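Local atomic coordinates of arginine decarboxylase, A207R protein (Paramecium bursaria Chlorella virus 1, PDB entry 2NVA), a protein that catalyses the pyridoxal 5'-phosphate-dependent decarboxylation of arginine to agmatine. Residues 94-99 and 122-127. Numbering follows the deposited sequence.
Sequences KTIDDL and HTYHPN
A CH-pi contact between Ile96 and Tyr124 leads this largely apolar packing on the outer layer of the TIM barrel, where the first turn of helix 96-105 meets the last turn of helix 115-124, the next helix round the barrel, and the residue just after it, His125. The evidence is direct: Ile96 CG2 stands 3.4 Å from the centroid of the Tyr124 ring and only 4° off its normal, so the methyl is centred over the face. With CG1 beside the backbone N of Ile96 (chi1 -72°) and CG2 anti to it, CG2 is set over the ring while CG1 and CD1 reach its CE2 side, CD1 lying 3.7 Å from Tyr124 CE2. The opposite face is backed by CG2 of Thr123, displaced toward the rim, so the ring sits between two methyl groups. Ile96 also packs on Ile341 of the second subunit, which places this pair beside the dimer interface.

One turn beyond Ile96, Leu99 faces His125, the residue after Tyr124; theirs is the closest CA pair, 6.3 Å apart. No hydrogen bond joins the segments; His125 NE2 is instead hydrogen-bonded to Val107 O. The helix start is fixed by an N-cap, Asp98 N donating to Thr95 OG1 at 3.0 Å. Leu99 O lies oblique to the His125 ring, 3.7 Å from CD2.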
loop_
_atom_site.group_PDB
_atom_site.type_symbol
_atom_site.label_atom_id
_atom_site.label_comp_id
_atom_site.label_asym_id
_atom_site.label_seq_id
_atom_site.Cartn_x
_atom_site.Cartn_y
_atom_site.Cartn_z
ATOM N N LYS A 94 -8.159 -19.693 5.669
ATOM C CA LYS A 94 -9.479 -19.070 5.580
ATOM C C LYS A 94 -10.034 -18.912 6.989
ATOM O O LYS A 94 -9.941 -19.848 7.789
ATOM C CB LYS A 94 -10.415 -19.975 4.764
ATOM C CG LYS A 94 -9.979 -20.201 3.301
ATOM C CD LYS A 94 -10.642 -21.441 2.663
ATOM C CE LYS A 94 -10.039 -22.771 3.184
ATOM N NZ LYS A 94 -8.529 -22.814 3.084
ATOM N N THR A 95 -10.622 -17.759 7.300
ATOM C CA THR A 95 -11.173 -17.579 8.630
ATOM C C THR A 95 -12.382 -18.504 8.810
ATOM O O THR A 95 -13.069 -18.846 7.846
ATOM C CB THR A 95 -11.597 -16.118 8.925
ATOM O OG1 THR A 95 -12.786 -15.807 8.193
ATOM C CG2 THR A 95 -10.484 -15.124 8.552
ATOM N N ILE A 96 -12.619 -18.889 10.058
ATOM C CA ILE A 96 -13.784 -19.688 10.420
ATOM C C ILE A 96 -15.072 -19.019 9.923
ATOM O O ILE A 96 -15.907 -19.674 9.305
ATOM C CB ILE A 96 -13.828 -19.931 11.937
ATOM C CG1 ILE A 96 -12.729 -20.927 12.333
ATOM C CG2 ILE A 96 -15.210 -20.445 12.366
ATOM C CD1 ILE A 96 -12.448 -21.011 13.839
ATOM N N ASP A 97 -15.220 -17.714 10.153
ATOM C CA ASP A 97 -16.441 -17.046 9.686
ATOM C C ASP A 97 -16.571 -17.023 8.160
ATOM O O ASP A 97 -17.692 -17.074 7.637
ATOM C CB ASP A 97 -16.556 -15.636 10.258
ATOM C CG ASP A 97 -16.980 -15.631 11.705
ATOM O OD1 ASP A 97 -16.509 -14.729 12.442
ATOM O OD2 ASP A 97 -17.783 -16.506 12.138
ATOM N N ASP A 98 -15.444 -16.944 7.449
ATOM C CA ASP A 98 -15.463 -17.000 5.986
ATOM C C ASP A 98 -15.843 -18.398 5.493
ATOM O O ASP A 98 -16.501 -18.540 4.456
ATOM C CB ASP A 98 -14.108 -16.554 5.381
ATOM C CG ASP A 98 -13.960 -15.035 5.318
ATOM O OD1 ASP A 98 -14.831 -14.325 5.880
ATOM O OD2 ASP A 98 -12.980 -14.544 4.695
ATOM N N LEU A 99 -15.430 -19.421 6.244
ATOM C CA LEU A 99 -15.775 -20.805 5.909
ATOM C C LEU A 99 -17.263 -21.068 6.082
ATOM O O LEU A 99 -17.884 -21.711 5.241
ATOM C CB LEU A 99 -14.958 -21.793 6.755
ATOM C CG LEU A 99 -13.534 -22.011 6.217
ATOM C CD1 LEU A 99 -12.714 -22.866 7.182
ATOM C CD2 LEU A 99 -13.526 -22.629 4.808
ATOM N N HIS A 122 -13.332 -29.596 8.940
ATOM C CA HIS A 122 -14.093 -30.639 9.619
ATOM C C HIS A 122 -15.205 -30.043 10.482
ATOM O O HIS A 122 -16.354 -30.502 10.436
ATOM C CB HIS A 122 -13.170 -31.509 10.471
ATOM C CG HIS A 122 -13.886 -32.621 11.172
ATOM N ND1 HIS A 122 -14.331 -33.747 10.514
ATOM C CD2 HIS A 122 -14.266 -32.764 12.463
ATOM C CE1 HIS A 122 -14.950 -34.542 11.374
ATOM N NE2 HIS A 122 -14.918 -33.969 12.566
ATOM N N THR A 123 -14.862 -29.012 11.250
ATOM C CA THR A 123 -15.802 -28.412 12.194
ATOM C C THR A 123 -16.859 -27.525 11.508
ATOM O O THR A 123 -18.038 -27.582 11.868
ATOM C CB THR A 123 -15.074 -27.642 13.317
ATOM O OG1 THR A 123 -14.130 -28.514 13.961
ATOM C CG2 THR A 123 -16.064 -27.116 14.360
ATOM N N TYR A 124 -16.447 -26.758 10.495
ATOM C CA TYR A 124 -17.270 -25.656 9.965
ATOM C C TYR A 124 -17.767 -25.785 8.530
ATOM O O TYR A 124 -18.724 -25.109 8.144
ATOM C CB TYR A 124 -16.525 -24.320 10.107
ATOM C CG TYR A 124 -16.245 -24.003 11.537
ATOM C CD1 TYR A 124 -17.274 -23.582 12.384
ATOM C CD2 TYR A 124 -14.969 -24.172 12.068
ATOM C CE1 TYR A 124 -17.043 -23.317 13.727
ATOM C CE2 TYR A 124 -14.716 -23.899 13.410
ATOM C CZ TYR A 124 -15.765 -23.477 14.233
ATOM O OH TYR A 124 -15.535 -23.208 15.561
ATOM N N HIS A 125 -17.114 -26.625 7.743
ATOM C CA HIS A 125 -17.496 -26.803 6.348
ATOM C C HIS A 125 -17.141 -28.243 5.947
ATOM O O HIS A 125 -16.364 -28.457 5.018
ATOM C CB HIS A 125 -16.746 -25.767 5.488
ATOM C CG HIS A 125 -17.324 -25.556 4.125
ATOM N ND1 HIS A 125 -18.296 -26.373 3.585
ATOM C CD2 HIS A 125 -17.022 -24.645 3.164
ATOM C CE1 HIS A 125 -18.586 -25.961 2.360
ATOM N NE2 HIS A 125 -17.833 -24.910 2.083
ATOM N N PRO A 126 -17.698 -29.241 6.668
ATOM C CA PRO A 126 -17.244 -30.636 6.568
ATOM C C PRO A 126 -17.343 -31.305 5.191
ATOM O O PRO A 126 -16.629 -32.273 4.939
ATOM C CB PRO A 126 -18.142 -31.376 7.583
ATOM C CG PRO A 126 -19.289 -30.498 7.803
ATOM C CD PRO A 126 -18.781 -29.098 7.657
ATOM N N ASN A 127 -18.220 -30.813 4.325
ATOM C CA ASN A 127 -18.359 -31.375 2.988
ATOM C C ASN A 127 -17.708 -30.541 1.880
ATOM O O ASN A 127 -17.925 -30.790 0.704
ATOM C CB ASN A 127 -19.831 -31.644 2.673
ATOM C CG ASN A 127 -20.427 -32.703 3.574
ATOM O OD1 ASN A 127 -19.773 -33.704 3.896
ATOM N ND2 ASN A 127 -21.670 -32.495 3.995
#